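Putative aspartyl-tRNA synthetase (Leishmania major, PDB 6OD8) probably catalyses the ATP-dependent attachment of L-aspartate to tRNA(Asp), as a class II aminoacyl-tRNA synthetase. Local coordinates at residues K350-Q355 with L538-V543; D187-E192 with L212-S217; R532-Y537 with R544-F549; S333-I338 with Y473-R478; A138-V143 with R179-T184. All blocks are in the same frame, centred on the assembly; numbering follows the deposited sequence. Where two conformers were deposited one is given.

Interaction 1 (K350-Q355 with L538-V543); sequences KNVCQQ and LGLSNV
Val-352, on helix 346-353, meets Leu-538 and Leu-540 through methyl groups alone. Both of its branches lie against one methyl of Leu-538, with Val-352 CG2 and Leu-538 CD1 4.2 Å apart, and the two side chains cross at about a right angle. CG1 of Val-352, trans to the backbone N (chi1 174°), also approaches Leu-540, where Val-352 CG1 and Leu-540 CD2 are separated by 4.3 Å. All three side chains are buried, and Ala-219 and Ile-220 of helix 215-237 pack against Val-352 and Leu-540 respectively. Away from these methyls, Asn-351 and Gln-354 are partly exposed. There Gln-354 folds back on the preceding turn: its NE2 donates to Asn-351 O over 2.7 Å, lying in the carbonyl plane. Gly-539 on the partner segment is exposed. Its positive phi (66°) lets the chain leave helix 530-538; Leu-538 points at Val-352, and Leu-540 reaches it with its CD2 methyl. Leu-540 N bonds to Met-535 O and Gly-539 N to Leu-536 O, with Gly-539 as the C-prime residue, which is the pattern of a Schellman motif closing a helix.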
# COMPACT_ATOMS: atom_id res chain seq x y z
N LYS A 350 18.78 -16.14 5.06
CA LYS A 350 19.90 -16.99 4.68
C LYS A 350 20.09 -17.02 3.17
O LYS A 350 21.23 -17.12 2.68
CB LYS A 350 19.71 -18.42 5.22
N ASN A 351 18.99 -16.93 2.41
CA ASN A 351 19.08 -16.96 0.95
C ASN A 351 19.67 -15.67 0.39
O ASN A 351 20.34 -15.70 -0.65
CB ASN A 351 17.71 -17.26 0.34
CG ASN A 351 17.39 -18.75 0.34
OD1 ASN A 351 18.30 -19.58 0.44
ND2 ASN A 351 16.12 -19.10 0.21
N VAL A 352 19.47 -14.53 1.06
CA VAL A 352 20.22 -13.32 0.70
C VAL A 352 21.69 -13.49 1.09
O VAL A 352 22.60 -13.23 0.31
CB VAL A 352 19.62 -12.08 1.38
CG1 VAL A 352 20.50 -10.84 1.11
CG2 VAL A 352 18.16 -11.83 0.91
N CYS A 353 21.92 -13.92 2.33
CA CYS A 353 23.26 -13.91 2.90
C CYS A 353 24.22 -14.85 2.16
O CYS A 353 25.43 -14.59 2.14
CB CYS A 353 23.18 -14.30 4.38
SG CYS A 353 24.72 -14.09 5.33
N GLN A 354 23.71 -15.92 1.55
CA GLN A 354 24.64 -16.85 0.91
C GLN A 354 25.30 -16.22 -0.31
O GLN A 354 26.44 -16.55 -0.64
CB GLN A 354 23.93 -18.15 0.53
CG GLN A 354 22.61 -17.99 -0.21
CD GLN A 354 22.77 -17.86 -1.72
OE1 GLN A 354 23.73 -18.38 -2.30
NE2 GLN A 354 21.83 -17.17 -2.36
N GLN A 355 24.61 -15.30 -0.98
CA GLN A 355 25.24 -14.57 -2.07
C GLN A 355 25.83 -13.24 -1.63
O GLN A 355 26.87 -12.82 -2.14
CB GLN A 355 24.24 -14.32 -3.21
CG GLN A 355 24.91 -13.72 -4.43
CD GLN A 355 24.00 -13.66 -5.66
OE1 GLN A 355 22.89 -14.21 -5.67
NE2 GLN A 355 24.49 -12.99 -6.71
N LEU A 538 19.79 -5.20 4.93
CA LEU A 538 20.53 -6.35 4.42
C LEU A 538 21.97 -6.02 4.06
O LEU A 538 22.72 -6.92 3.67
CB LEU A 538 19.82 -6.89 3.17
CG LEU A 538 18.42 -7.48 3.39
CD1 LEU A 538 17.75 -7.85 2.03
CD2 LEU A 538 18.48 -8.72 4.29
N GLY A 539 22.36 -4.75 4.15
CA GLY A 539 23.70 -4.34 3.79
C GLY A 539 24.05 -4.50 2.33
O GLY A 539 25.21 -4.78 2.01
N LEU A 540 23.09 -4.34 1.42
CA LEU A 540 23.33 -4.54 -0.01
C LEU A 540 24.18 -3.41 -0.58
O LEU A 540 24.14 -2.28 -0.11
CB LEU A 540 21.99 -4.62 -0.76
CG LEU A 540 21.04 -5.72 -0.30
CD1 LEU A 540 19.71 -5.70 -1.10
CD2 LEU A 540 21.77 -7.06 -0.43
N SER A 541 24.91 -3.72 -1.66
CA SER A 541 25.85 -2.75 -2.23
C SER A 541 25.18 -1.70 -3.11
O SER A 541 25.80 -0.67 -3.40
CB SER A 541 26.90 -3.47 -3.07
OG SER A 541 26.27 -4.08 -4.18
N ASN A 542 23.95 -1.94 -3.56
CA ASN A 542 23.33 -1.09 -4.57
C ASN A 542 21.83 -1.11 -4.37
O ASN A 542 21.24 -2.19 -4.28
CB ASN A 542 23.68 -1.56 -6.00
CG ASN A 542 23.42 -0.50 -7.04
OD1 ASN A 542 22.30 -0.01 -7.20
ND2 ASN A 542 24.49 -0.07 -7.72
N VAL A 543 21.22 0.08 -4.34
CA VAL A 543 19.79 0.18 -4.09
C VAL A 543 18.98 -0.49 -5.19
O VAL A 543 17.82 -0.87 -4.96
CB VAL A 543 19.38 1.66 -3.92
CG1 VAL A 543 19.51 2.41 -5.24
CG2 VAL A 543 17.97 1.77 -3.34

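Interaction 2 (D187-E192 with L212-S217); sequences DASRKE and LRTLAS
Thr-214 presses its methyl group into the end of helix 185-189, between Ala-188 and Ser-189. Thr-214 CG2 lies 3.9 Å from Ala-188 CB and 3.5 Å from Ser-189 OG, so an apolar carbon meets both a methyl and a hydroxyl. The hydroxyls find hydrogen-bond partners elsewhere. Ser-189 OG bonds to Leu-185 O one turn back in its helix. Leu-215 N donates over 2.9 Å to a water whose link to Ser-189 OG is very short and so less certain. Thr-214 OG1 sits between the backbone N and the carbonyl carbon (chi1 66°), which leaves CG2 to face helix 185-189. From there OG1 bonds to Asp-211 O and accepts a weak bond from Ser-217 N at 3.3 Å, making Thr-214 the N-cap of helix 215-237. Farther out, Arg-190 NH1 forms a salt bridge to Asp-187 OD1 at 2.9 Å; the oxygen lies in the guanidinium plane but is met from above the carboxylate plane. Ala-188 O receives Arg-204 NH1 and Gln-355 NE2. The contact thus sets the C-terminal end of helix 185-189 against the N-terminal end of helix 215-237, with Arg-213 beside it reaching Leu-518 O of the second subunit.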
# COMPACT_ATOMS: atom_id res chain seq x y z
N ASP A 187 25.66 -18.18 -12.89
CA ASP A 187 26.50 -16.99 -12.91
C ASP A 187 25.86 -15.84 -12.15
O ASP A 187 26.53 -15.12 -11.41
CB ASP A 187 26.80 -16.58 -14.35
CG ASP A 187 27.74 -17.55 -15.06
OD1 ASP A 187 28.27 -18.49 -14.43
OD2 ASP A 187 27.94 -17.35 -16.27
N ALA A 188 24.54 -15.67 -12.31
CA ALA A 188 23.83 -14.59 -11.64
C ALA A 188 23.78 -14.79 -10.13
O ALA A 188 23.55 -13.81 -9.40
CB ALA A 188 22.42 -14.45 -12.21
N SER A 189 24.02 -16.01 -9.65
CA SER A 189 23.97 -16.35 -8.23
C SER A 189 25.33 -16.33 -7.56
O SER A 189 25.40 -16.47 -6.33
CB SER A 189 23.35 -17.74 -8.03
OG SER A 189 21.98 -17.72 -8.39
N ARG A 190 26.40 -16.19 -8.32
CA ARG A 190 27.75 -16.33 -7.79
C ARG A 190 28.12 -15.12 -6.92
O ARG A 190 27.82 -13.97 -7.27
CB ARG A 190 28.74 -16.50 -8.94
CG ARG A 190 30.18 -16.67 -8.52
CD ARG A 190 31.05 -17.18 -9.66
NE ARG A 190 30.77 -18.58 -9.95
CZ ARG A 190 30.14 -19.01 -11.04
NH1 ARG A 190 29.73 -18.14 -11.95
NH2 ARG A 190 29.93 -20.30 -11.21
N LYS A 191 28.75 -15.39 -5.77
CA LYS A 191 29.27 -14.32 -4.91
C LYS A 191 30.34 -13.54 -5.64
O LYS A 191 31.16 -14.11 -6.37
CB LYS A 191 29.86 -14.90 -3.62
CG LYS A 191 28.90 -15.73 -2.77
CD LYS A 191 29.63 -16.40 -1.61
CE LYS A 191 30.20 -15.38 -0.65
NZ LYS A 191 31.04 -16.02 0.41
N GLU A 192 30.36 -12.22 -5.43
CA GLU A 192 31.37 -11.38 -6.08
C GLU A 192 32.78 -11.82 -5.71
O GLU A 192 33.70 -11.68 -6.51
CB GLU A 192 31.16 -9.91 -5.71
N LEU A 212 15.33 -12.42 -11.18
CA LEU A 212 14.49 -12.62 -10.01
C LEU A 212 14.40 -14.09 -9.62
O LEU A 212 13.99 -14.40 -8.51
CB LEU A 212 13.07 -12.07 -10.27
CG LEU A 212 12.90 -10.54 -10.34
CD1 LEU A 212 11.52 -10.15 -10.89
CD2 LEU A 212 13.14 -9.90 -8.97
N ARG A 213 14.75 -15.01 -10.53
CA ARG A 213 14.68 -16.44 -10.24
C ARG A 213 15.78 -16.91 -9.31
O ARG A 213 15.69 -18.03 -8.80
CB ARG A 213 14.73 -17.24 -11.56
CG ARG A 213 13.64 -16.83 -12.55
CD ARG A 213 13.83 -17.51 -13.92
NE ARG A 213 13.00 -16.82 -14.91
CZ ARG A 213 12.84 -17.19 -16.17
NH1 ARG A 213 13.46 -18.28 -16.64
NH2 ARG A 213 12.06 -16.48 -16.96
N THR A 214 16.83 -16.11 -9.09
CA THR A 214 17.90 -16.50 -8.19
C THR A 214 17.42 -16.47 -6.74
O THR A 214 16.45 -15.79 -6.40
CB THR A 214 19.14 -15.59 -8.34
OG1 THR A 214 18.80 -14.27 -7.92
CG2 THR A 214 19.62 -15.55 -9.80
N LEU A 215 18.10 -17.25 -5.89
CA LEU A 215 17.70 -17.33 -4.49
C LEU A 215 17.72 -15.96 -3.83
O LEU A 215 16.75 -15.56 -3.19
CB LEU A 215 18.62 -18.29 -3.71
CG LEU A 215 18.52 -19.77 -4.02
CD1 LEU A 215 19.63 -20.53 -3.26
CD2 LEU A 215 17.18 -20.27 -3.62
N ALA A 216 18.84 -15.25 -3.97
CA ALA A 216 19.00 -13.99 -3.24
C ALA A 216 18.03 -12.93 -3.74
O ALA A 216 17.39 -12.24 -2.95
CB ALA A 216 20.45 -13.49 -3.34
N SER A 217 17.91 -12.79 -5.06
CA SER A 217 17.02 -11.75 -5.60
C SER A 217 15.57 -12.04 -5.21
O SER A 217 14.85 -11.15 -4.74
CB SER A 217 17.23 -11.66 -7.12
OG SER A 217 16.52 -10.59 -7.69
O HOH W 1 20.31 -18.78 -6.86

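Interaction 3 (R532-Y537 with R544-F549); sequences RVVMLY and RLASLF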
# COMPACT_ATOMS: atom_id res chain seq x y z
N ARG A 532 15.46 1.67 0.24
CA ARG A 532 16.65 1.98 1.05
C ARG A 532 16.63 1.25 2.39
O ARG A 532 17.67 0.80 2.87
CB ARG A 532 16.77 3.49 1.28
CG ARG A 532 17.36 4.25 0.11
CD ARG A 532 18.87 4.03 0.02
NE ARG A 532 19.61 4.94 0.90
CZ ARG A 532 20.88 4.77 1.25
NH1 ARG A 532 21.57 3.71 0.83
NH2 ARG A 532 21.46 5.65 2.05
N VAL A 533 15.46 1.11 3.01
CA VAL A 533 15.46 0.38 4.26
C VAL A 533 15.81 -1.09 4.03
O VAL A 533 16.58 -1.67 4.80
CB VAL A 533 14.13 0.60 5.03
CG1 VAL A 533 13.02 -0.31 4.56
CG2 VAL A 533 14.37 0.43 6.53
N VAL A 534 15.32 -1.70 2.94
CA VAL A 534 15.70 -3.09 2.64
C VAL A 534 17.19 -3.18 2.37
O VAL A 534 17.88 -4.07 2.86
CB VAL A 534 14.87 -3.66 1.46
CG1 VAL A 534 15.41 -5.04 1.03
CG2 VAL A 534 13.41 -3.76 1.83
N MET A 535 17.71 -2.21 1.60
CA MET A 535 19.13 -2.20 1.26
C MET A 535 19.99 -2.08 2.51
O MET A 535 20.94 -2.85 2.71
CB MET A 535 19.41 -1.05 0.29
CG MET A 535 20.89 -0.76 0.08
SD MET A 535 21.10 0.73 -0.91
CE MET A 535 22.85 0.72 -1.21
N LEU A 536 19.68 -1.12 3.39
CA LEU A 536 20.53 -0.92 4.57
C LEU A 536 20.37 -2.06 5.57
O LEU A 536 21.35 -2.51 6.18
CB LEU A 536 20.23 0.43 5.22
CG LEU A 536 20.69 1.62 4.35
CD1 LEU A 536 20.02 2.92 4.79
CD2 LEU A 536 22.21 1.75 4.39
N TYR A 537 19.14 -2.55 5.75
CA TYR A 537 18.91 -3.70 6.63
C TYR A 537 19.76 -4.90 6.22
O TYR A 537 20.35 -5.58 7.07
CB TYR A 537 17.42 -4.08 6.59
CG TYR A 537 17.09 -5.28 7.43
CD1 TYR A 537 16.93 -5.16 8.82
CD2 TYR A 537 16.92 -6.54 6.85
CE1 TYR A 537 16.61 -6.27 9.61
CE2 TYR A 537 16.61 -7.65 7.63
CZ TYR A 537 16.45 -7.51 9.00
OH TYR A 537 16.15 -8.63 9.75
N ARG A 544 19.55 -0.64 -6.40
CA ARG A 544 18.86 -1.32 -7.49
C ARG A 544 18.64 -2.80 -7.20
O ARG A 544 17.80 -3.42 -7.86
CB ARG A 544 19.63 -1.15 -8.79
CG ARG A 544 19.74 0.34 -9.18
CD ARG A 544 20.84 0.61 -10.17
NE ARG A 544 20.91 2.04 -10.49
CZ ARG A 544 21.45 2.96 -9.69
NH1 ARG A 544 21.94 2.61 -8.50
NH2 ARG A 544 21.49 4.25 -10.08
N LEU A 545 19.38 -3.38 -6.26
CA LEU A 545 19.11 -4.76 -5.88
C LEU A 545 17.81 -4.91 -5.11
O LEU A 545 17.34 -6.04 -4.95
CB LEU A 545 20.26 -5.33 -5.04
CG LEU A 545 21.63 -5.35 -5.75
CD1 LEU A 545 22.75 -5.85 -4.83
CD2 LEU A 545 21.58 -6.22 -7.01
N ALA A 546 17.23 -3.81 -4.61
CA ALA A 546 16.01 -3.85 -3.81
C ALA A 546 14.86 -3.10 -4.46
O ALA A 546 13.88 -2.74 -3.78
CB ALA A 546 16.28 -3.29 -2.40
N SER A 547 14.96 -2.83 -5.75
CA SER A 547 13.89 -2.17 -6.50
C SER A 547 13.60 -3.06 -7.70
O SER A 547 14.51 -3.40 -8.44
CB SER A 547 14.31 -0.76 -6.94
OG SER A 547 13.27 -0.11 -7.68
N LEU A 548 12.34 -3.45 -7.85
CA LEU A 548 11.99 -4.53 -8.78
C LEU A 548 12.40 -4.19 -10.21
O LEU A 548 13.07 -4.98 -10.88
CB LEU A 548 10.49 -4.80 -8.68
CG LEU A 548 9.84 -6.14 -8.92
CD1 LEU A 548 10.60 -7.28 -8.26
CD2 LEU A 548 8.36 -6.07 -8.42
N PHE A 549 12.00 -3.02 -10.71
CA PHE A 549 12.36 -2.56 -12.05
C PHE A 549 12.88 -1.15 -11.88
O PHE A 549 12.11 -0.18 -11.95
CB PHE A 549 11.15 -2.60 -13.00
CG PHE A 549 10.58 -3.98 -13.18
CD1 PHE A 549 11.20 -4.88 -14.05
CD2 PHE A 549 9.46 -4.39 -12.45
CE1 PHE A 549 10.68 -6.18 -14.22
CE2 PHE A 549 8.93 -5.68 -12.61
CZ PHE A 549 9.53 -6.58 -13.49
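This is a small, buried apolar contact in which Val-534 and Met-535 of helix 530-538 receive the methyl of Ala-546, from the segment that returns along the helix after its end. Ala-546 CB approaches Val-534 CG1 to 3.9 Å and Val-534 CB to 4.1 Å. The same methyl lies 4.4 Å from Met-535 N, close over the helix backbone, and the alpha carbons of Met-535 and Ala-546 are correspondingly near, 6.2 Å apart. With CG1 trans to the backbone N (chi1 172°), Val-534 offers that branch to Ala-546, while its side chain also packs on Gln-224 and Val-227 of helix 215-237. Gln-224 joins the two parts again, since its NE2 bonds to Ala-546 O. On another side of the helix, Leu-536 CD1 sits 4.0 Å above the guanidinium plane of Arg-532, over its centre. Met-535 SD lies at the edge of that group and accepts a weak bond from Arg-532 NH1 at 3.5 Å, and Arg-532 NH2 forms a salt bridge to Glu-480. Strand 523-529 followed by helix 530-538, with the sequence GFGIGLERVV running from one into the other, is the motif 3 of class II aminoacyl-tRNA synthetases.

Interaction 4 (S333-I338 with Y473-R478); sequences SLFNYI and YDMFIR. With EDO (1,2-ethanediol), chain H.
Ser-333 OG is held from two directions: it bonds to Asp-329 O one turn earlier in helix 325-342, and it accepts from O2 of a 1,2-ethanediol at 3.0 Å. The diol, probably from the crystallisation liquor, is also bonded to Asn-394 and Ser-397. Two residues on, helix 325-342 packs on the mainly antiparallel sheet of the class II synthetase catalytic fold, here against strand 472-477. Phe-335 carries the contact from the helix side. From the strand come Met-475 and Ile-477, two residues apart and therefore on the same face of the sheet. The sulfur of Met-475 approaches the ring obliquely as a Met-aromatic contact, SD lying 4.3 Å from the Phe-335 ring centroid and 50° off the ring normal. Its chain is straight to SD (chi2 179°), which carries the sulfur out to the helix. Phe-445, on the neighbouring strand 445-449, meets the Phe-335 ring with the planes at about 45°, and Ile-482 of strand 480-487 packs on both Met-475 and Ile-477. The sulfur and the isoleucine approach different ring carbons: Phe-335 CE2 is 3.5 Å from Met-475 SD, and Phe-335 CE1 is 4.3 Å from Ile-477 CD1.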
# COMPACT_ATOMS: atom_id res chain seq x y z
N SER A 333 9.07 2.59 17.91
CA SER A 333 8.29 1.38 18.11
C SER A 333 7.99 0.71 16.78
O SER A 333 7.97 -0.52 16.68
CB SER A 333 6.99 1.70 18.85
OG SER A 333 7.25 2.24 20.14
N LEU A 334 7.76 1.53 15.74
CA LEU A 334 7.49 0.99 14.40
C LEU A 334 8.70 0.23 13.87
O LEU A 334 8.57 -0.88 13.35
CB LEU A 334 7.12 2.15 13.45
CG LEU A 334 7.16 1.87 11.96
CD1 LEU A 334 6.05 0.90 11.59
CD2 LEU A 334 7.01 3.17 11.15
N PHE A 335 9.88 0.83 13.98
CA PHE A 335 11.07 0.13 13.49
C PHE A 335 11.34 -1.12 14.32
O PHE A 335 11.73 -2.15 13.78
CB PHE A 335 12.29 1.07 13.46
CG PHE A 335 12.44 1.85 12.16
CD1 PHE A 335 13.02 1.26 11.05
CD2 PHE A 335 12.00 3.15 12.06
CE1 PHE A 335 13.15 1.96 9.85
CE2 PHE A 335 12.13 3.86 10.87
CZ PHE A 335 12.72 3.27 9.77
N ASN A 336 11.16 -1.03 15.65
CA ASN A 336 11.35 -2.21 16.49
C ASN A 336 10.45 -3.35 16.02
O ASN A 336 10.90 -4.48 15.86
CB ASN A 336 11.06 -1.87 17.95
CG ASN A 336 11.38 -3.01 18.90
OD1 ASN A 336 12.48 -3.56 18.88
ND2 ASN A 336 10.43 -3.35 19.74
N TYR A 337 9.17 -3.04 15.80
CA TYR A 337 8.20 -4.04 15.36
C TYR A 337 8.65 -4.70 14.06
O TYR A 337 8.61 -5.93 13.91
CB TYR A 337 6.85 -3.35 15.18
CG TYR A 337 5.68 -4.20 14.72
CD1 TYR A 337 4.77 -4.71 15.64
CD2 TYR A 337 5.44 -4.42 13.36
CE1 TYR A 337 3.66 -5.47 15.22
CE2 TYR A 337 4.34 -5.18 12.94
CZ TYR A 337 3.46 -5.70 13.87
OH TYR A 337 2.35 -6.45 13.46
N ILE A 338 9.07 -3.88 13.08
CA ILE A 338 9.48 -4.40 11.78
C ILE A 338 10.70 -5.30 11.92
O ILE A 338 10.72 -6.43 11.43
CB ILE A 338 9.73 -3.23 10.80
CG1 ILE A 338 8.40 -2.53 10.48
CG2 ILE A 338 10.42 -3.70 9.51
CD1 ILE A 338 8.54 -1.24 9.67
N TYR A 473 14.47 15.16 14.08
CA TYR A 473 15.50 14.14 14.29
C TYR A 473 15.75 13.41 12.97
O TYR A 473 14.91 13.42 12.06
CB TYR A 473 15.10 13.14 15.39
CG TYR A 473 13.91 12.32 14.96
CD1 TYR A 473 14.08 11.16 14.19
CD2 TYR A 473 12.61 12.73 15.25
CE1 TYR A 473 12.98 10.43 13.72
CE2 TYR A 473 11.50 12.01 14.80
CZ TYR A 473 11.69 10.86 14.04
OH TYR A 473 10.59 10.16 13.60
N ASP A 474 16.90 12.74 12.90
CA ASP A 474 17.19 11.78 11.84
C ASP A 474 17.43 10.41 12.48
O ASP A 474 17.99 10.33 13.57
CB ASP A 474 18.45 12.15 11.04
CG ASP A 474 18.17 13.07 9.86
OD1 ASP A 474 17.05 13.61 9.74
OD2 ASP A 474 19.11 13.26 9.06
N MET A 475 17.03 9.36 11.77
CA MET A 475 17.40 7.99 12.11
C MET A 475 18.41 7.44 11.12
O MET A 475 18.34 7.70 9.92
CB MET A 475 16.19 7.04 12.10
CG MET A 475 15.10 7.43 13.04
SD MET A 475 13.72 6.26 12.92
CE MET A 475 13.12 6.31 14.61
N PHE A 476 19.31 6.61 11.63
CA PHE A 476 20.40 6.05 10.85
C PHE A 476 20.41 4.53 11.00
O PHE A 476 20.23 4.00 12.10
CB PHE A 476 21.76 6.63 11.30
CG PHE A 476 21.87 8.13 11.14
CD1 PHE A 476 22.43 8.67 9.98
CD2 PHE A 476 21.42 8.99 12.13
CE1 PHE A 476 22.51 10.04 9.81
CE2 PHE A 476 21.50 10.37 11.96
CZ PHE A 476 22.07 10.90 10.81
N ILE A 477 20.63 3.85 9.88
CA ILE A 477 20.86 2.41 9.85
C ILE A 477 22.21 2.19 9.19
O ILE A 477 22.44 2.66 8.07
CB ILE A 477 19.76 1.66 9.06
CG1 ILE A 477 18.38 1.90 9.68
CG2 ILE A 477 20.08 0.17 9.04
CD1 ILE A 477 17.25 1.16 8.92
N ARG A 478 23.09 1.46 9.88
CA ARG A 478 24.46 1.22 9.40
C ARG A 478 25.12 2.50 8.91
O ARG A 478 25.77 2.53 7.86
CB ARG A 478 24.47 0.14 8.31
CG ARG A 478 23.83 -1.19 8.68
CD ARG A 478 24.22 -2.26 7.68
NE ARG A 478 23.39 -3.46 7.80
CZ ARG A 478 23.70 -4.52 8.55
NH1 ARG A 478 24.81 -4.52 9.26
NH2 ARG A 478 22.89 -5.57 8.57
C1 EDO H . 10.56 3.07 21.53
O1 EDO H . 9.91 1.90 22.06
C2 EDO H . 9.91 4.35 22.03
O2 EDO H . 8.48 4.20 22.03

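Interaction 5 (A138-V143 with R179-T184); sequences ATESIV and RTLPFT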
# COMPACT_ATOMS: atom_id res chain seq x y z
N ALA A 138 15.41 -27.57 -22.94
CA ALA A 138 16.17 -26.35 -22.66
C ALA A 138 16.00 -25.97 -21.20
O ALA A 138 14.89 -26.01 -20.65
CB ALA A 138 15.70 -25.21 -23.56
N THR A 139 17.10 -25.58 -20.54
CA THR A 139 16.97 -25.13 -19.17
C THR A 139 16.08 -23.89 -19.13
O THR A 139 16.01 -23.12 -20.10
CB THR A 139 18.33 -24.82 -18.54
OG1 THR A 139 18.94 -23.73 -19.23
CG2 THR A 139 19.25 -26.04 -18.62
N GLU A 140 15.37 -23.74 -18.01
CA GLU A 140 14.34 -22.75 -17.71
C GLU A 140 12.99 -23.09 -18.38
O GLU A 140 12.01 -22.39 -18.12
CB GLU A 140 14.75 -21.30 -18.07
CG GLU A 140 15.99 -20.87 -17.29
CD GLU A 140 15.76 -21.02 -15.80
OE1 GLU A 140 14.88 -20.31 -15.27
OE2 GLU A 140 16.41 -21.90 -15.18
N SER A 141 12.90 -24.13 -19.20
CA SER A 141 11.59 -24.61 -19.62
C SER A 141 10.78 -24.97 -18.38
O SER A 141 11.34 -25.32 -17.34
CB SER A 141 11.71 -25.83 -20.54
OG SER A 141 12.46 -25.55 -21.70
N ILE A 142 9.46 -24.88 -18.49
CA ILE A 142 8.58 -25.33 -17.43
C ILE A 142 7.96 -26.65 -17.87
O ILE A 142 7.47 -26.78 -19.00
CB ILE A 142 7.51 -24.28 -17.11
CG1 ILE A 142 8.19 -23.05 -16.50
CG2 ILE A 142 6.48 -24.86 -16.17
CD1 ILE A 142 7.28 -21.85 -16.37
N VAL A 143 8.02 -27.66 -16.99
CA VAL A 143 7.58 -29.01 -17.33
C VAL A 143 6.51 -29.46 -16.35
O VAL A 143 6.49 -29.04 -15.20
CB VAL A 143 8.75 -30.02 -17.33
CG1 VAL A 143 9.70 -29.77 -18.50
CG2 VAL A 143 9.50 -29.99 -15.99
N ARG A 179 16.98 -21.69 -25.88
CA ARG A 179 18.24 -22.31 -25.47
C ARG A 179 19.34 -21.28 -25.26
O ARG A 179 20.39 -21.63 -24.71
CB ARG A 179 18.69 -23.34 -26.50
CG ARG A 179 17.63 -24.34 -26.82
CD ARG A 179 18.18 -25.46 -27.72
NE ARG A 179 17.16 -26.48 -27.95
CZ ARG A 179 16.94 -27.50 -27.13
NH1 ARG A 179 17.68 -27.65 -26.04
NH2 ARG A 179 15.99 -28.39 -27.40
N THR A 180 19.12 -20.04 -25.70
CA THR A 180 20.05 -18.93 -25.49
C THR A 180 19.52 -18.04 -24.37
O THR A 180 18.49 -17.37 -24.53
CB THR A 180 20.22 -18.13 -26.78
OG1 THR A 180 20.52 -19.03 -27.85
CG2 THR A 180 21.35 -17.13 -26.62
N LEU A 181 20.18 -18.08 -23.22
CA LEU A 181 19.80 -17.29 -22.06
C LEU A 181 20.60 -16.00 -22.02
O LEU A 181 21.73 -15.96 -22.50
CB LEU A 181 20.04 -18.08 -20.76
CG LEU A 181 19.23 -19.36 -20.59
CD1 LEU A 181 19.63 -20.07 -19.32
CD2 LEU A 181 17.75 -19.05 -20.57
N PRO A 182 20.04 -14.91 -21.48
CA PRO A 182 20.85 -13.68 -21.34
C PRO A 182 22.04 -13.87 -20.42
O PRO A 182 23.04 -13.16 -20.55
CB PRO A 182 19.85 -12.66 -20.78
CG PRO A 182 18.80 -13.49 -20.11
CD PRO A 182 18.69 -14.76 -20.92
N PHE A 183 21.93 -14.79 -19.46
CA PHE A 183 22.97 -15.19 -18.52
C PHE A 183 22.41 -16.40 -17.81
O PHE A 183 21.20 -16.63 -17.82
CB PHE A 183 23.32 -14.07 -17.53
CG PHE A 183 22.12 -13.42 -16.88
CD1 PHE A 183 21.63 -12.21 -17.34
CD2 PHE A 183 21.48 -14.03 -15.80
CE1 PHE A 183 20.52 -11.62 -16.76
CE2 PHE A 183 20.36 -13.44 -15.20
CZ PHE A 183 19.89 -12.23 -15.68
N THR A 184 23.29 -17.18 -17.18
CA THR A 184 22.83 -18.36 -16.45
C THR A 184 22.48 -18.01 -15.01
O THR A 184 23.00 -17.04 -14.43
CB THR A 184 23.88 -19.47 -16.44
OG1 THR A 184 25.04 -19.02 -15.71
CG2 THR A 184 24.30 -19.82 -17.86
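Ala-138 opens the contact with its methyl over one face of the Arg-179 guanidinium. Ala-138 CB is 3.9 Å from Arg-179 CG and 4.0 Å from Arg-179 NH1, since the arginine, extended from CG to NE, runs past it. The polar end of Arg-179 is bonded through NH1 to Gln-136 O. Thr-139 follows, its OG1 3.7 Å from Leu-181 CD1, the side chains crossing at about a right angle. Glu-140 takes the other branch of the leucine, with Glu-140 CG and Leu-181 CD2 4.1 Å apart. A bend at chi2 (-56°) turns its carboxylate aside, where it forms salt bridges with Arg-213 and Arg-110. The positive phi of Glu-140 (77°) belongs to the type II turn from Ala-138 to Ser-141. Ser-141 closes that turn twice on one acceptor: its N reaches Ala-138 O at 3.1 Å and its OG the same Ala-138 O at 2.7 Å, both from one face of the carbonyl plane. On the partner side, Leu-181 also packs on Leu-518 of the second subunit. The turn leads into strand 142-151 of the OB-fold, the nucleic-acid-binding barrel, and packs against the chain that leaves this fold toward helix 185-189.

Overall arrangement
The contacts run from the OB-fold to the catalytic domain, interactions 5 and 4 lying about 42 Å apart between centres. Along the chain interaction 5 comes first, then 2; 1, 3 and 4 follow within the class II range, 4 closing before 3 opens and 1 crossing both. The Arg-213 to Glu-140 salt bridge joins 5 and 2. Interaction 2 touches 1 through Gln-355 and 3 through Leu-212 on Leu-548. Interactions 1 and 3 share helix 530-538, centres about 9 Å apart. Arg-478 of interaction 4 bonds to Leu-536 O and Tyr-537 O. Interactions 2, 3 and 5 reach the second subunit, so the domain junction and the end of the catalytic chain (3) border the dimer interface.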